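Local coordinates for CaaX farnesyltransferase beta subunit Ram1 (Aspergillus fumigatus, PDB 4L9P) that serves as the peptide-binding, zinc-containing subunit of protein farnesyltransferase, which transfers a farnesyl group to the cysteine of CaaX sequences, at the interface of chains B and A. Sequence-based numbering; all coordinates share one arbitrary frame. Chains: chain A, CaaX farnesyltransferase beta subunit Ram1; chain B, CaaX farnesyltransferase alpha subunit Ram2.

Contact 1: the interface of chains B and A. Residues chain B 259, 342; chain A 343, 346-347, 360.
B:Arg342 presents the NE edge of its guanidinium to the C-terminal end of helix 338-346 of the beta subunit, and this is the tight part of the contact. Its NE donates a hydrogen bond to the hydroxyl OG of A:Ser346 at 2.8 Å. The bond is nearly straight, 175° at the hydrogen, and OG lies almost in the guanidinium plane. The serine reaches the arginine because OG stands anti to its own backbone N (chi1 169°). Further along, NH2 comes to 3.2 Å from the carbonyl O of A:Pro343, near the same helix end, a polar approach rather than an established hydrogen bond. A:Ala347 lies against one face of this guanidinium, its CA 3.5 Å above the plane and offset toward the rim, with the methyl CB close behind. With the edge bonded and a face covered, rotation of the group should be restricted.

The B:Arg259 side is looser and rests on van der Waals contact. The methyl CB of A:Ala347 stands 3.8 Å above the centre of its guanidinium plane. Earlier in the chain, the methylene CD lies 3.8 Å from the methyl CG2 of A:Thr360, the two side chains crossing at about a right angle. A bend at chi3 (-55°) turns the guanidinium away from that methyl and over the alanine. A:Ala347 thus serves both arginines, and the patch contributes to holding the alpha and beta subunits together in the farnesyltransferase heterodimer.

Contact 2: the interface of chains B and A. Residues chain B 345, 348; chain A 342, 383, 397, 400.
B:Tyr348, on helix 343-362 of the alpha subunit, lays one face of its phenol on a group of aliphatic side chains of the beta subunit, a member of the protein prenyltransferase beta family with its alpha-alpha toroid domain. The path starts at CB, which lies 3.6 Å from the methyl CD2 of A:Leu400. The same methyl stays close at the root of the ring, 3.9 Å from CG, and also touches CD1 more loosely. Across the ring, CD2 has CD1 of A:Leu342 as its neighbour. Farther out, at opposite rims of the same face, CE1 packs against CG1 of A:Val397 at 3.7 Å and CE2 meets CD1 of A:Leu342 at 3.5 Å, the tyrosine and A:Leu342 side chains crossing at about a right angle. CZ lies over CD1 of A:Leu383, and at the tip the hydroxyl OH is 3.8 Å from that methyl and 3.9 Å from CD2 of the same leucine. The ring is directed outward from its helix by a chi1 of 170°, which sets CG anti to the backbone N, while chi2 of 77° turns one face toward the four aliphatic residues.

B:Tyr345, nearly one helical turn earlier, plays a smaller part, hiding 21 Å² against 83 Å² for B:Tyr348. Its ring atom CE1 is 4.1 Å from CD1 of A:Leu342, so that one leucine methyl reaches both tyrosines. Nearer the backbone, CB of B:Tyr345 faces the carbonyl O of A:Leu400.

Contact 1: the interface of chains B and A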
loop_
_atom_site.group_PDB
_atom_site.type_symbol
_atom_site.label_atom_id
_atom_site.label_comp_id
_atom_site.label_asym_id
_atom_site.label_seq_id
_atom_site.Cartn_x
_atom_site.Cartn_y
_atom_site.Cartn_z
ATOM N N ARG B 259 8.532 -0.706 -19.426
ATOM C CA ARG B 259 7.111 -1.047 -19.361
ATOM C C ARG B 259 6.196 0.169 -19.479
ATOM O O ARG B 259 5.114 0.076 -20.032
ATOM C CB ARG B 259 6.823 -1.780 -18.050
ATOM C CG ARG B 259 5.357 -2.111 -17.809
ATOM C CD ARG B 259 5.263 -2.892 -16.514
ATOM N NE ARG B 259 6.138 -4.089 -16.537
ATOM C CZ ARG B 259 5.862 -5.252 -17.119
ATOM N NH1 ARG B 259 4.664 -5.467 -17.700
ATOM N NH2 ARG B 259 6.765 -6.238 -17.039
ATOM N N ARG B 342 7.240 -14.840 -14.082
ATOM C CA ARG B 342 5.781 -14.713 -14.122
ATOM C C ARG B 342 5.132 -15.935 -14.829
ATOM O O ARG B 342 3.977 -15.886 -15.266
ATOM C CB ARG B 342 5.394 -13.433 -14.870
ATOM C CG ARG B 342 5.861 -12.206 -14.011
ATOM C CD ARG B 342 5.758 -10.905 -14.777
ATOM N NE ARG B 342 4.371 -10.583 -15.113
ATOM C CZ ARG B 342 4.041 -9.725 -16.069
ATOM N NH1 ARG B 342 5.009 -9.190 -16.856
ATOM N NH2 ARG B 342 2.759 -9.485 -16.284
ATOM N N PRO A 343 -2.448 -8.753 -14.575
ATOM C CA PRO A 343 -1.097 -8.647 -15.125
ATOM C C PRO A 343 -0.292 -7.601 -14.370
ATOM O O PRO A 343 0.915 -7.824 -14.256
ATOM C CB PRO A 343 -1.305 -8.244 -16.601
ATOM C CG PRO A 343 -2.779 -7.755 -16.708
ATOM C CD PRO A 343 -3.495 -8.550 -15.600
ATOM N N SER A 346 0.936 -9.384 -11.337
ATOM C CA SER A 346 1.977 -10.322 -11.738
ATOM C C SER A 346 3.295 -9.606 -12.050
ATOM O O SER A 346 4.393 -10.077 -11.645
ATOM C CB SER A 346 1.416 -11.080 -12.950
ATOM O OG SER A 346 2.450 -11.845 -13.586
ATOM N N ALA A 347 3.198 -8.436 -12.693
ATOM C CA ALA A 347 4.399 -7.708 -13.084
ATOM C C ALA A 347 5.150 -7.079 -11.895
ATOM O O ALA A 347 6.231 -6.530 -12.092
ATOM C CB ALA A 347 4.003 -6.554 -14.069
ATOM N N THR A 360 5.443 0.325 -10.923
ATOM C CA THR A 360 6.183 0.107 -12.157
ATOM C C THR A 360 7.487 0.902 -12.187
ATOM O O THR A 360 7.523 2.104 -11.892
ATOM C CB THR A 360 5.308 0.519 -13.348
ATOM O OG1 THR A 360 4.116 -0.290 -13.259
ATOM C CG2 THR A 360 6.017 0.329 -14.718
#

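Contact 2: the interface of chains B and A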
loop_
_atom_site.group_PDB
_atom_site.type_symbol
_atom_site.label_atom_id
_atom_site.label_comp_id
_atom_site.label_asym_id
_atom_site.label_seq_id
_atom_site.Cartn_x
_atom_site.Cartn_y
_atom_site.Cartn_z
ATOM N N TYR B 345 1.478 -16.916 -14.205
ATOM C CA TYR B 345 0.492 -16.066 -14.852
ATOM C C TYR B 345 0.446 -16.324 -16.369
ATOM O O TYR B 345 -0.645 -16.414 -16.968
ATOM C CB TYR B 345 0.829 -14.567 -14.542
ATOM C CG TYR B 345 -0.048 -13.639 -15.376
ATOM C CD1 TYR B 345 -1.449 -13.557 -15.148
ATOM C CD2 TYR B 345 0.500 -12.895 -16.415
ATOM C CE1 TYR B 345 -2.251 -12.770 -15.955
ATOM C CE2 TYR B 345 -0.310 -12.088 -17.230
ATOM C CZ TYR B 345 -1.663 -12.049 -16.984
ATOM O OH TYR B 345 -2.469 -11.275 -17.794
ATOM N N TYR B 348 -1.501 -19.432 -16.768
ATOM C CA TYR B 348 -2.945 -19.143 -16.558
ATOM C C TYR B 348 -3.547 -18.568 -17.869
ATOM O O TYR B 348 -4.650 -18.972 -18.296
ATOM C CB TYR B 348 -3.130 -18.168 -15.392
ATOM C CG TYR B 348 -4.512 -17.623 -15.217
ATOM C CD1 TYR B 348 -5.497 -18.406 -14.640
ATOM C CD2 TYR B 348 -4.830 -16.297 -15.577
ATOM C CE1 TYR B 348 -6.785 -17.915 -14.431
ATOM C CE2 TYR B 348 -6.125 -15.798 -15.382
ATOM C CZ TYR B 348 -7.094 -16.601 -14.792
ATOM O OH TYR B 348 -8.381 -16.127 -14.599
ATOM N N LEU A 342 -4.817 -8.185 -12.811
ATOM C CA LEU A 342 -3.977 -9.402 -12.708
ATOM C C LEU A 342 -2.565 -9.256 -13.332
ATOM O O LEU A 342 -1.582 -9.550 -12.676
ATOM C CB LEU A 342 -4.714 -10.602 -13.328
ATOM C CG LEU A 342 -5.199 -11.702 -12.529
ATOM C CD1 LEU A 342 -5.587 -12.784 -13.614
ATOM C CD2 LEU A 342 -4.191 -12.281 -11.603
ATOM N N LEU A 383 -11.131 -15.343 -8.214
ATOM C CA LEU A 383 -11.178 -16.186 -9.397
ATOM C C LEU A 383 -11.721 -17.587 -9.070
ATOM O O LEU A 383 -12.470 -18.179 -9.902
ATOM C CB LEU A 383 -9.764 -16.362 -9.951
ATOM C CG LEU A 383 -9.133 -15.047 -10.489
ATOM C CD1 LEU A 383 -7.709 -15.262 -10.966
ATOM C CD2 LEU A 383 -10.021 -14.403 -11.563
ATOM N N VAL A 397 -7.271 -21.869 -9.451
ATOM C CA VAL A 397 -6.302 -21.304 -10.390
ATOM C C VAL A 397 -4.876 -21.463 -9.831
ATOM O O VAL A 397 -3.900 -21.330 -10.588
ATOM C CB VAL A 397 -6.582 -19.781 -10.693
ATOM C CG1 VAL A 397 -7.937 -19.572 -11.372
ATOM C CG2 VAL A 397 -6.471 -18.896 -9.400
ATOM N N LEU A 400 -0.555 -17.645 -8.826
ATOM C CA LEU A 400 -0.282 -17.001 -10.095
ATOM C C LEU A 400 1.020 -16.182 -10.129
ATOM O O LEU A 400 1.231 -15.443 -11.057
ATOM C CB LEU A 400 -1.509 -16.156 -10.525
ATOM C CG LEU A 400 -2.768 -17.029 -10.784
ATOM C CD1 LEU A 400 -3.924 -16.077 -11.185
ATOM C CD2 LEU A 400 -2.554 -18.095 -11.842
#

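The C-alpha centres of contact 1 and contact 2 lie about 13 Å apart, and both belong to the joint between the two subunits. They have no residue in common, yet helix 338-346 of the beta subunit contributes to each, with neighbouring positions turned to different partners. On the alpha subunit, the short 3-10 helix 340-342 runs directly into helix 343-362, linking the polar anchor of contact 1 to the tyrosine face of contact 2. Helix 259-272 adds a separate segment to contact 1 alone. This continuity suggests that the two patches fix the relative orientation of the subunits together.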